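Local structure of mitogen-activated protein kinase kinase kinase 7 interacting protein 1 (Anopheles gambiae, 2IRM) at residues A[33-45]-A[54-66]. The protein probably acts as an adapter with a PP2C-type fold that binds the kinase TAK1 and triggers its autophosphorylation in JNK and NF-kappa-B signalling. Numbering follows the deposited sequence.
Sequences EGYESRDKKCLCI and AILSGHNGVTVAE
Lys40 and Leu56 exchange two backbone hydrogen bonds, Lys40 N to Leu56 O at 2.8 Å and Leu56 N to Lys40 O at 2.7 Å. Cys42 and Ala54 form the next hydrogen-bonded pair of this antiparallel hairpin, and Gly58 N closes the ladder on Arg38 O. Asp39 and Ser57 face each other in a non-hydrogen-bonded pair. Their side chains bond instead: Ser57 OG donates to Asp39 OD1 at 2.8 Å, reaching it from above the carboxylate plane. Asp39 CG and Ser57 OG each sit beside their own backbone N, anti to the carbonyl carbon (chi1 -86° and -69°), which turns the two groups toward each other.

Just before strand 39-45, Arg38 lies along the backbone of Asn60 and Gly61, which follows strand 54-59. One face of its guanidinium rests on the peptide between Asn60 and Gly61, with Asn60 C 3.5 Å above its centre. Arg38 NE is 3.5 Å from Glu36 OE1, which is well out of the guanidinium plane, so only the charges interact.

Lys40 bends at chi2 (-75°), and its CE touches Val62 CG2 at 3.7 Å and also Glu66 CG of helix 63-75.

Further out, Asp39 OD2 accepts a bond from Thr349 OG1, and Ser276 N donates to Ser57 OG. The buried pair thus links this sheet to strand 344-354 of the other sheet of the PP2C-type sandwich and to the start of helix 276-285. Cys42 and Leu56 pack against Leu69 of helix 63-75. The Cys42-Cys44 disulfide stays within one strand. With both carboxylate oxygens of Asp39 engaged by hydroxyls, its buried charge is probably stabilised.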
ATOM      1  N   GLU A  33      -3.395  -4.448  19.950  1.00 57.41           N
ATOM      2  CA  GLU A  33      -2.269  -4.367  19.029  1.00 58.34           C
ATOM      3  C   GLU A  33      -1.895  -5.766  18.582  1.00 58.31           C
ATOM      4  O   GLU A  33      -1.956  -6.708  19.376  1.00 58.48           O
ATOM      5  CB  GLU A  33      -1.049  -3.741  19.708  1.00 58.32           C
ATOM      6  CG  GLU A  33      -1.037  -2.223  19.749  1.00 59.22           C
ATOM      7  CD  GLU A  33       0.272  -1.655  20.293  1.00 59.50           C
ATOM      8  OE1 GLU A  33       0.929  -2.318  21.132  1.00 60.35           O
ATOM      9  OE2 GLU A  33       0.642  -0.532  19.878  1.00 61.56           O
ATOM     10  N   GLY A  34      -1.501  -5.893  17.318  1.00 58.34           N
ATOM     11  CA  GLY A  34      -0.963  -7.146  16.800  1.00 58.38           C
ATOM     12  C   GLY A  34       0.470  -7.396  17.237  1.00 58.46           C
ATOM     13  O   GLY A  34       1.012  -6.691  18.104  1.00 58.61           O
ATOM     14  N   TYR A  35       1.077  -8.416  16.637  1.00 58.45           N
ATOM     15  CA  TYR A  35       2.467  -8.786  16.895  1.00 58.49           C
ATOM     16  C   TYR A  35       3.224  -8.641  15.584  1.00 58.26           C
ATOM     17  O   TYR A  35       4.180  -7.871  15.466  1.00 58.38           O
ATOM     18  CB  TYR A  35       2.523 -10.234  17.393  1.00 58.71           C
ATOM     19  CG  TYR A  35       3.899 -10.865  17.446  1.00 59.25           C
ATOM     20  CD1 TYR A  35       4.912 -10.328  18.249  1.00 59.74           C
ATOM     21  CD2 TYR A  35       4.180 -12.024  16.718  1.00 59.83           C
ATOM     22  CE1 TYR A  35       6.180 -10.920  18.310  1.00 59.65           C
ATOM     23  CE2 TYR A  35       5.445 -12.624  16.775  1.00 59.96           C
ATOM     24  CZ  TYR A  35       6.437 -12.067  17.573  1.00 59.52           C
ATOM     25  OH  TYR A  35       7.683 -12.656  17.633  1.00 59.35           O
ATOM     26  N   GLU A  36       2.754  -9.406  14.605  1.00 57.85           N
ATOM     27  CA  GLU A  36       3.194  -9.349  13.231  1.00 57.37           C
ATOM     28  C   GLU A  36       2.783  -8.022  12.609  1.00 56.91           C
ATOM     29  O   GLU A  36       1.602  -7.675  12.620  1.00 57.21           O
ATOM     30  CB  GLU A  36       2.528 -10.498  12.453  1.00 57.56           C
ATOM     31  CG  GLU A  36       1.219 -11.077  13.094  1.00 57.89           C
ATOM     32  CD  GLU A  36      -0.051 -10.221  12.887  1.00 58.56           C
ATOM     33  OE1 GLU A  36      -0.379  -9.882  11.718  1.00 59.41           O
ATOM     34  OE2 GLU A  36      -0.738  -9.915  13.894  1.00 57.23           O
ATOM     35  N   SER A  37       3.744  -7.264  12.083  1.00 56.13           N
ATOM     36  CA  SER A  37       3.395  -6.188  11.152  1.00 55.09           C
ATOM     37  C   SER A  37       3.109  -6.840   9.819  1.00 54.55           C
ATOM     38  O   SER A  37       3.761  -7.819   9.445  1.00 54.55           O
ATOM     39  CB  SER A  37       4.521  -5.165  10.992  1.00 55.24           C
ATOM     40  OG  SER A  37       4.078  -4.029  10.264  1.00 54.08           O
ATOM     41  N   ARG A  38       2.116  -6.316   9.116  1.00 53.80           N
ATOM     42  CA  ARG A  38       1.803  -6.787   7.776  1.00 53.14           C
ATOM     43  C   ARG A  38       2.424  -5.860   6.721  1.00 52.47           C
ATOM     44  O   ARG A  38       2.446  -6.188   5.539  1.00 52.48           O
ATOM     45  CB  ARG A  38       0.285  -6.900   7.592  1.00 53.43           C
ATOM     46  CG  ARG A  38      -0.400  -7.957   8.461  1.00 53.68           C
ATOM     47  CD  ARG A  38      -0.704  -9.211   7.648  1.00 53.83           C
ATOM     48  NE  ARG A  38      -1.483 -10.212   8.387  1.00 54.26           N
ATOM     49  CZ  ARG A  38      -2.809 -10.212   8.498  1.00 53.77           C
ATOM     50  NH1 ARG A  38      -3.535  -9.252   7.937  1.00 54.13           N
ATOM     51  NH2 ARG A  38      -3.416 -11.173   9.177  1.00 53.46           N
ATOM     52  N   ASP A  39       2.921  -4.704   7.157  1.00 51.61           N
ATOM     53  CA  ASP A  39       3.631  -3.778   6.284  1.00 51.11           C
ATOM     54  C   ASP A  39       5.121  -4.123   6.164  1.00 50.55           C
ATOM     55  O   ASP A  39       5.823  -4.303   7.168  1.00 50.50           O
ATOM     56  CB  ASP A  39       3.495  -2.350   6.808  1.00 51.37           C
ATOM     57  CG  ASP A  39       2.226  -1.649   6.334  1.00 53.02           C
ATOM     58  OD1 ASP A  39       1.432  -2.214   5.541  1.00 54.96           O
ATOM     59  OD2 ASP A  39       2.027  -0.494   6.769  1.00 54.45           O
ATOM     60  N   LYS A  40       5.605  -4.199   4.930  1.00 49.86           N
ATOM     61  CA  LYS A  40       7.030  -4.424   4.679  1.00 48.98           C
ATOM     62  C   LYS A  40       7.651  -3.229   3.956  1.00 48.41           C
ATOM     63  O   LYS A  40       7.111  -2.735   2.967  1.00 48.35           O
ATOM     64  CB  LYS A  40       7.253  -5.734   3.920  1.00 48.85           C
ATOM     65  CG  LYS A  40       6.891  -6.977   4.741  1.00 49.40           C
ATOM     66  CD  LYS A  40       7.955  -7.282   5.803  1.00 51.01           C
ATOM     67  CE  LYS A  40       7.395  -8.037   6.997  1.00 50.73           C
ATOM     68  NZ  LYS A  40       8.267  -7.868   8.201  1.00 51.16           N
ATOM     69  N   LYS A  41       8.772  -2.753   4.487  1.00 47.75           N
ATOM     70  CA  LYS A  41       9.400  -1.524   4.019  1.00 47.12           C
ATOM     71  C   LYS A  41      10.804  -1.774   3.501  1.00 46.59           C
ATOM     72  O   LYS A  41      11.449  -2.746   3.874  1.00 46.53           O
ATOM     73  CB  LYS A  41       9.433  -0.465   5.135  1.00 47.04           C
ATOM     74  CG  LYS A  41       9.394  -1.037   6.546  1.00 47.75           C
ATOM     75  CD  LYS A  41      10.406  -0.379   7.484  1.00 48.43           C
ATOM     76  CE  LYS A  41      10.810  -1.350   8.588  1.00 48.03           C
ATOM     77  NZ  LYS A  41      11.897  -0.818   9.439  1.00 49.04           N
ATOM     78  N   CYS A  42      11.252  -0.900   2.612  1.00 46.19           N
ATOM     79  CA  CYS A  42      12.646  -0.827   2.231  1.00 45.96           C
ATOM     80  C   CYS A  42      13.031   0.629   1.995  1.00 45.72           C
ATOM     81  O   CYS A  42      12.237   1.421   1.495  1.00 45.64           O
ATOM     82  CB  CYS A  42      12.936  -1.692   1.000  1.00 45.91           C
ATOM     83  SG  CYS A  42      14.145  -0.975  -0.150  1.00 46.59           S
ATOM     84  N   LEU A  43      14.251   0.968   2.389  1.00 45.60           N
ATOM     85  CA  LEU A  43      14.852   2.275   2.138  1.00 45.57           C
ATOM     86  C   LEU A  43      16.323   2.019   1.813  1.00 45.46           C
ATOM     87  O   LEU A  43      17.233   2.343   2.578  1.00 45.36           O
ATOM     88  CB  LEU A  43      14.675   3.208   3.339  1.00 45.55           C
ATOM     89  CG  LEU A  43      14.304   2.652   4.724  1.00 45.88           C
ATOM     90  CD1 LEU A  43      15.094   1.390   5.139  1.00 46.46           C
ATOM     91  CD2 LEU A  43      14.476   3.750   5.753  1.00 45.86           C
ATOM     92  N   CYS A  44      16.519   1.429   0.640  1.00 45.33           N
ATOM     93  CA  CYS A  44      17.722   0.697   0.293  1.00 45.21           C
ATOM     94  C   CYS A  44      18.607   1.539  -0.621  1.00 44.80           C
ATOM     95  O   CYS A  44      18.111   2.161  -1.556  1.00 44.69           O
ATOM     96  CB  CYS A  44      17.299  -0.595  -0.429  1.00 45.31           C
ATOM     97  SG  CYS A  44      16.010  -1.653   0.428  1.00 47.45           S
ATOM     98  N   ILE A  45      19.910   1.576  -0.348  1.00 44.48           N
ATOM     99  CA  ILE A  45      20.868   2.154  -1.303  1.00 44.18           C
ATOM    100  C   ILE A  45      21.629   1.027  -1.959  1.00 43.94           C
ATOM    101  O   ILE A  45      22.403   0.342  -1.296  1.00 44.03           O
ATOM    102  CB  ILE A  45      21.896   3.119  -0.655  1.00 44.07           C
ATOM    103  CG1 ILE A  45      21.209   4.360  -0.094  1.00 44.34           C
ATOM    104  CG2 ILE A  45      22.935   3.564  -1.666  1.00 43.75           C
ATOM    105  CD1 ILE A  45      21.074   4.339   1.389  1.00 44.45           C
ATOM    106  N   ALA A  54      10.198   1.727  -0.788  1.00 43.90           N
ATOM    107  CA  ALA A  54       9.028   0.911  -1.060  1.00 43.59           C
ATOM    108  C   ALA A  54       8.295   0.552   0.218  1.00 43.50           C
ATOM    109  O   ALA A  54       8.914   0.314   1.251  1.00 43.29           O
ATOM    110  CB  ALA A  54       9.443  -0.351  -1.790  1.00 43.79           C
ATOM    111  N   ILE A  55       6.969   0.540   0.140  1.00 43.60           N
ATOM    112  CA  ILE A  55       6.140  -0.065   1.175  1.00 43.58           C
ATOM    113  C   ILE A  55       5.225  -1.068   0.517  1.00 43.48           C
ATOM    114  O   ILE A  55       4.579  -0.784  -0.489  1.00 43.38           O
ATOM    115  CB  ILE A  55       5.268   0.941   1.947  1.00 43.55           C
ATOM    116  CG1 ILE A  55       6.083   2.137   2.424  1.00 43.45           C
ATOM    117  CG2 ILE A  55       4.622   0.254   3.138  1.00 43.63           C
ATOM    118  CD1 ILE A  55       5.225   3.256   2.963  1.00 43.80           C
ATOM    119  N   LEU A  56       5.188  -2.255   1.094  1.00 43.76           N
ATOM    120  CA  LEU A  56       4.307  -3.295   0.619  1.00 44.01           C
ATOM    121  C   LEU A  56       3.375  -3.674   1.740  1.00 44.19           C
ATOM    122  O   LEU A  56       3.821  -4.155   2.796  1.00 44.22           O
ATOM    123  CB  LEU A  56       5.104  -4.495   0.131  1.00 43.82           C
ATOM    124  CG  LEU A  56       5.667  -4.170  -1.243  1.00 44.18           C
ATOM    125  CD1 LEU A  56       7.084  -3.617  -1.117  1.00 43.97           C
ATOM    126  CD2 LEU A  56       5.622  -5.402  -2.114  1.00 44.87           C
ATOM    127  N   SER A  57       2.085  -3.425   1.519  1.00 44.04           N
ATOM    128  CA  SER A  57       1.085  -3.660   2.541  1.00 43.93           C
ATOM    129  C   SER A  57       0.433  -4.992   2.317  1.00 43.78           C
ATOM    130  O   SER A  57      -0.282  -5.178   1.349  1.00 43.74           O
ATOM    131  CB  SER A  57       0.055  -2.548   2.524  1.00 44.06           C
ATOM    132  OG  SER A  57       0.637  -1.338   2.978  1.00 44.90           O
ATOM    133  N   GLY A  58       0.705  -5.931   3.212  1.00 44.11           N
ATOM    134  CA  GLY A  58       0.134  -7.265   3.103  1.00 44.61           C
ATOM    135  C   GLY A  58      -1.329  -7.257   3.502  1.00 44.92           C
ATOM    136  O   GLY A  58      -1.702  -6.610   4.487  1.00 45.03           O
ATOM    137  N   HIS A  59      -2.154  -7.966   2.731  1.00 44.94           N
ATOM    138  CA  HIS A  59      -3.572  -8.125   3.042  1.00 45.16           C
ATOM    139  C   HIS A  59      -3.930  -9.550   3.473  1.00 45.00           C
ATOM    140  O   HIS A  59      -3.669 -10.514   2.746  1.00 45.15           O
ATOM    141  CB  HIS A  59      -4.418  -7.686   1.853  1.00 45.22           C
ATOM    142  CG  HIS A  59      -4.233  -6.248   1.501  1.00 46.38           C
ATOM    143  ND1 HIS A  59      -3.795  -5.835   0.259  1.00 47.46           N
ATOM    144  CD2 HIS A  59      -4.392  -5.124   2.242  1.00 46.83           C
ATOM    145  CE1 HIS A  59      -3.708  -4.517   0.245  1.00 47.64           C
ATOM    146  NE2 HIS A  59      -4.069  -4.060   1.435  1.00 47.65           N
ATOM    147  N   ASN A  60      -4.536  -9.667   4.651  1.00 44.79           N
ATOM    148  CA  ASN A  60      -4.881 -10.966   5.250  1.00 45.22           C
ATOM    149  C   ASN A  60      -3.672 -11.861   5.494  1.00 45.26           C
ATOM    150  O   ASN A  60      -3.816 -13.002   5.934  1.00 45.30           O
ATOM    151  CB  ASN A  60      -5.916 -11.731   4.419  1.00 45.28           C
ATOM    152  CG  ASN A  60      -7.062 -10.859   3.974  1.00 46.28           C
ATOM    153  OD1 ASN A  60      -7.835 -10.354   4.794  1.00 46.77           O
ATOM    154  ND2 ASN A  60      -7.187 -10.678   2.663  1.00 47.27           N
ATOM    155  N   GLY A  61      -2.484 -11.342   5.206  1.00 45.27           N
ATOM    156  CA  GLY A  61      -1.266 -12.106   5.376  1.00 45.20           C
ATOM    157  C   GLY A  61      -0.037 -11.310   5.006  1.00 45.21           C
ATOM    158  O   GLY A  61      -0.113 -10.330   4.259  1.00 45.38           O
ATOM    159  N   VAL A  62       1.100 -11.757   5.529  1.00 45.01           N
ATOM    160  CA  VAL A  62       2.380 -11.097   5.318  1.00 44.69           C
ATOM    161  C   VAL A  62       3.198 -11.809   4.233  1.00 44.82           C
ATOM    162  O   VAL A  62       4.071 -11.206   3.599  1.00 44.93           O
ATOM    163  CB  VAL A  62       3.156 -11.009   6.651  1.00 44.55           C
ATOM    164  CG1 VAL A  62       3.445 -12.409   7.205  1.00 44.67           C
ATOM    165  CG2 VAL A  62       4.416 -10.172   6.514  1.00 43.95           C
ATOM    166  N   THR A  63       2.896 -13.087   4.014  1.00 44.82           N
ATOM    167  CA  THR A  63       3.621 -13.912   3.048  1.00 44.70           C
ATOM    168  C   THR A  63       3.874 -13.190   1.714  1.00 44.47           C
ATOM    169  O   THR A  63       5.015 -13.039   1.293  1.00 44.28           O
ATOM    170  CB  THR A  63       2.921 -15.283   2.849  1.00 44.68           C
ATOM    171  OG1 THR A  63       3.138 -16.086   4.011  1.00 44.11           O
ATOM    172  CG2 THR A  63       3.473 -16.024   1.637  1.00 45.06           C
ATOM    173  N   VAL A  64       2.818 -12.709   1.075  1.00 44.47           N
ATOM    174  CA  VAL A  64       2.953 -12.114  -0.260  1.00 44.50           C
ATOM    175  C   VAL A  64       3.790 -10.819  -0.285  1.00 44.53           C
ATOM    176  O   VAL A  64       4.606 -10.634  -1.183  1.00 44.30           O
ATOM    177  CB  VAL A  64       1.569 -11.907  -0.937  1.00 44.38           C
ATOM    178  CG1 VAL A  64       1.723 -11.214  -2.277  1.00 44.29           C
ATOM    179  CG2 VAL A  64       0.852 -13.244  -1.103  1.00 43.67           C
ATOM    180  N   ALA A  65       3.584  -9.943   0.700  1.00 44.76           N
ATOM    181  CA  ALA A  65       4.317  -8.683   0.787  1.00 45.01           C
ATOM    182  C   ALA A  65       5.804  -8.934   1.011  1.00 45.57           C
ATOM    183  O   ALA A  65       6.643  -8.322   0.336  1.00 45.80           O
ATOM    184  CB  ALA A  65       3.751  -7.807   1.882  1.00 44.83           C
ATOM    185  N   GLU A  66       6.129  -9.830   1.950  1.00 45.99           N
ATOM    186  CA  GLU A  66       7.509 -10.293   2.154  1.00 46.45           C
ATOM    187  C   GLU A  66       8.127 -10.717   0.819  1.00 46.25           C
ATOM    188  O   GLU A  66       9.053 -10.077   0.330  1.00 46.51           O
ATOM    189  CB  GLU A  66       7.558 -11.466   3.140  1.00 46.24           C
ATOM    190  CG  GLU A  66       7.783 -11.100   4.609  1.00 47.18           C
ATOM    191  CD  GLU A  66       7.461 -12.264   5.571  1.00 47.64           C
ATOM    192  OE1 GLU A  66       8.078 -12.347   6.667  1.00 48.00           O
ATOM    193  OE2 GLU A  66       6.584 -13.101   5.230  1.00 49.67           O
TER